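Local atomic coordinates of type-iv like pilin ttha1222 (Thermus thermophilus, PDB entry 5G2F), a protein that is a type IV-like competence pilin, probably taking part in DNA uptake during natural transformation, represented here by the part after its N-terminal segment. Residues T34-G39 against T48-T53. Numbering follows the deposited sequence.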
ATOM      1  N   THR A  34       1.291  -4.514   0.449  1.00 34.50           N
ATOM      2  CA  THR A  34       2.384  -5.220  -0.198  1.00 35.20           C
ATOM      3  C   THR A  34       3.508  -4.344  -0.721  1.00 35.40           C
ATOM      4  O   THR A  34       4.472  -4.830  -1.350  1.00 32.70           O
ATOM      5  CB  THR A  34       1.856  -6.058  -1.367  1.00 37.80           C
ATOM      6  OG1 THR A  34       0.996  -5.220  -2.137  1.00 38.12           O
ATOM      7  CG2 THR A  34       1.084  -7.275  -0.851  1.00 38.95           C
ATOM      8  N   ASP A  35       3.378  -3.029  -0.578  1.00 39.34           N
ATOM      9  CA  ASP A  35       4.544  -2.225  -0.906  1.00 39.37           C
ATOM     10  C   ASP A  35       4.890  -1.331   0.232  1.00 38.99           C
ATOM     11  O   ASP A  35       4.057  -0.981   1.064  1.00 39.68           O
ATOM     12  CB  ASP A  35       4.365  -1.419  -2.154  1.00 43.40           C
ATOM     13  CG  ASP A  35       3.656  -0.109  -1.868  1.00 44.79           C
ATOM     14  OD1 ASP A  35       2.424  -0.192  -1.872  1.00 44.17           O
ATOM     15  OD2 ASP A  35       4.321   0.925  -1.547  1.00 44.99           O
ATOM     16  N   CYS A  36       6.154  -0.981   0.271  1.00 37.49           N
ATOM     17  CA  CYS A  36       6.668  -0.149   1.330  1.00 37.77           C
ATOM     18  C   CYS A  36       7.398   1.070   0.770  1.00 37.71           C
ATOM     19  O   CYS A  36       8.296   1.593   1.400  1.00 38.48           O
ATOM     20  CB  CYS A  36       7.527  -0.971   2.299  1.00 38.20           C
ATOM     21  SG  CYS A  36       8.564  -2.270   1.599  1.00 36.66           S
ATOM     22  N   LEU A  37       7.012   1.523  -0.423  1.00 40.89           N
ATOM     23  CA  LEU A  37       7.548   2.801  -0.908  1.00 42.00           C
ATOM     24  C   LEU A  37       6.903   3.980  -0.173  1.00 44.48           C
ATOM     25  O   LEU A  37       7.493   5.076  -0.091  1.00 47.41           O
ATOM     26  CB  LEU A  37       7.380   2.966  -2.412  1.00 45.78           C
ATOM     27  CG  LEU A  37       8.280   2.083  -3.269  1.00 47.18           C
ATOM     28  CD1 LEU A  37       7.886   2.223  -4.728  1.00 51.60           C
ATOM     29  CD2 LEU A  37       9.775   2.381  -3.067  1.00 47.52           C
ATOM     30  N   SER A  38       5.704   3.759   0.364  1.00 42.48           N
ATOM     31  CA  SER A  38       5.079   4.797   1.166  1.00 42.61           C
ATOM     32  C   SER A  38       4.400   4.249   2.377  1.00 42.08           C
ATOM     33  O   SER A  38       4.189   3.048   2.470  1.00 41.57           O
ATOM     34  CB  SER A  38       4.072   5.603   0.306  1.00 44.60           C
ATOM     35  OG  SER A  38       2.815   4.936   0.355  1.00 43.07           O
ATOM     36  N   GLY A  39       4.048   5.146   3.309  1.00 42.42           N
ATOM     37  CA  GLY A  39       3.303   4.761   4.497  1.00 41.82           C
ATOM     38  C   GLY A  39       4.144   4.179   5.612  1.00 39.57           C
ATOM     39  O   GLY A  39       3.588   3.619   6.562  1.00 39.32           O
ATOM     40  N   THR A  48      14.722   2.458  -3.844  1.00 46.17           N
ATOM     41  CA  THR A  48      13.998   2.690  -5.078  1.00 47.37           C
ATOM     42  C   THR A  48      12.876   1.715  -5.317  1.00 46.19           C
ATOM     43  O   THR A  48      11.990   1.984  -6.121  1.00 45.90           O
ATOM     44  CB  THR A  48      14.953   2.652  -6.297  1.00 51.32           C
ATOM     45  OG1 THR A  48      15.604   1.380  -6.378  1.00 51.39           O
ATOM     46  CG2 THR A  48      16.001   3.725  -6.173  1.00 52.81           C
ATOM     47  N   ALA A  49      12.889   0.577  -4.614  1.00 41.60           N
ATOM     48  CA  ALA A  49      11.813  -0.391  -4.712  1.00 40.28           C
ATOM     49  C   ALA A  49      11.693  -1.055  -3.325  1.00 38.50           C
ATOM     50  O   ALA A  49      12.690  -1.155  -2.605  1.00 38.63           O
ATOM     51  CB  ALA A  49      12.089  -1.438  -5.774  1.00 42.07           C
ATOM     52  N   CYS A  50      10.472  -1.386  -2.936  1.00 37.50           N
ATOM     53  CA  CYS A  50      10.211  -1.964  -1.634  1.00 37.22           C
ATOM     54  C   CYS A  50       8.911  -2.750  -1.656  1.00 37.98           C
ATOM     55  O   CYS A  50       7.839  -2.180  -1.840  1.00 36.81           O
ATOM     56  CB  CYS A  50      10.186  -0.872  -0.565  1.00 38.25           C
ATOM     57  SG  CYS A  50      10.374  -1.421   1.164  1.00 39.37           S
ATOM     58  N   THR A  51       8.994  -4.059  -1.456  1.00 34.40           N
ATOM     59  CA  THR A  51       7.815  -4.912  -1.526  1.00 34.72           C
ATOM     60  C   THR A  51       7.735  -5.778  -0.278  1.00 33.16           C
ATOM     61  O   THR A  51       8.781  -6.168   0.284  1.00 33.15           O
ATOM     62  CB  THR A  51       7.831  -5.867  -2.750  1.00 37.55           C
ATOM     63  OG1 THR A  51       8.952  -6.722  -2.650  1.00 42.48           O
ATOM     64  CG2 THR A  51       7.954  -5.122  -4.022  1.00 40.24           C
ATOM     65  N   ILE A  52       6.514  -6.082   0.127  1.00 29.12           N
ATOM     66  CA  ILE A  52       6.291  -6.954   1.273  1.00 30.13           C
ATOM     67  C   ILE A  52       5.545  -8.161   0.759  1.00 30.49           C
ATOM     68  O   ILE A  52       4.514  -8.006   0.093  1.00 29.76           O
ATOM     69  CB  ILE A  52       5.459  -6.265   2.373  1.00 29.15           C
ATOM     70  CG1 ILE A  52       6.132  -4.960   2.799  1.00 31.35           C
ATOM     71  CG2 ILE A  52       5.252  -7.235   3.542  1.00 28.93           C
ATOM     72  CD1 ILE A  52       5.200  -3.997   3.564  1.00 29.89           C
ATOM     73  N   THR A  53       6.075  -9.336   1.034  1.00 27.06           N
ATOM     74  CA  THR A  53       5.462 -10.583   0.668  1.00 27.90           C
ATOM     75  C   THR A  53       5.004 -11.304   1.934  1.00 28.92           C
ATOM     76  O   THR A  53       5.819 -11.562   2.845  1.00 26.94           O
ATOM     77  CB  THR A  53       6.472 -11.460  -0.098  1.00 29.55           C
ATOM     78  OG1 THR A  53       6.883 -10.780  -1.294  1.00 30.88           O
ATOM     79  CG2 THR A  53       5.873 -12.833  -0.497  1.00 30.41           C
TER
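A disulfide between Cys36 and Cys50 ties the loop that follows helix 3-19 to strand 47-54, the edge strand, within this chain, of the antiparallel sheet in this pilin domain. The SG-SG bond has a chi3 of -91°, close to the perpendicular torsion of a relaxed disulfide. The CB of Cys50 points toward the loop, and its SG lies anti to the backbone N (chi1 -162°), whereas Cys36 SG is tucked between its own N and carbonyl carbon.

Backbone pairing reinforces the link. The two segments run roughly antiparallel, and Asp35 and Thr51 form a single beta bridge, a non-hydrogen-bonded pair with bonds on the residues before and after it. Ile52 N donates to Thr34 O at 2.8 Å, and Cys36 N donates to Cys50 O at 3.0 Å. Both bonds are nearly straight at hydrogen, yet each donor sits well above the plane of the carbonyl it meets. Cys50 O also receives a CA-H...O contact from Asp35 CA at 3.4 Å.

Apolar contacts flank the disulfide. Ile52 CG1 comes 3.8 Å from Cys36 SG, its side chain also touching Val14 and Leu18 of helix 3-19. Cys36 touches Val14 too, and Cys50 touches Tyr10 of that helix, which places the disulfide between strand and helix. Leu37 reaches the strand through CD2, which approaches Ala49 CA at 3.8 Å and Cys50 CB at 4.1 Å.

The carboxylate of the bridging Asp35 has two roles. Asp35 OD1 forms a salt bridge with Arg12 of the second subunit. The other oxygen closes an Asx turn: Asp35 OD2 accepts from Leu37 N at 3.0 Å, on its anti side and 18° out of the carboxylate plane.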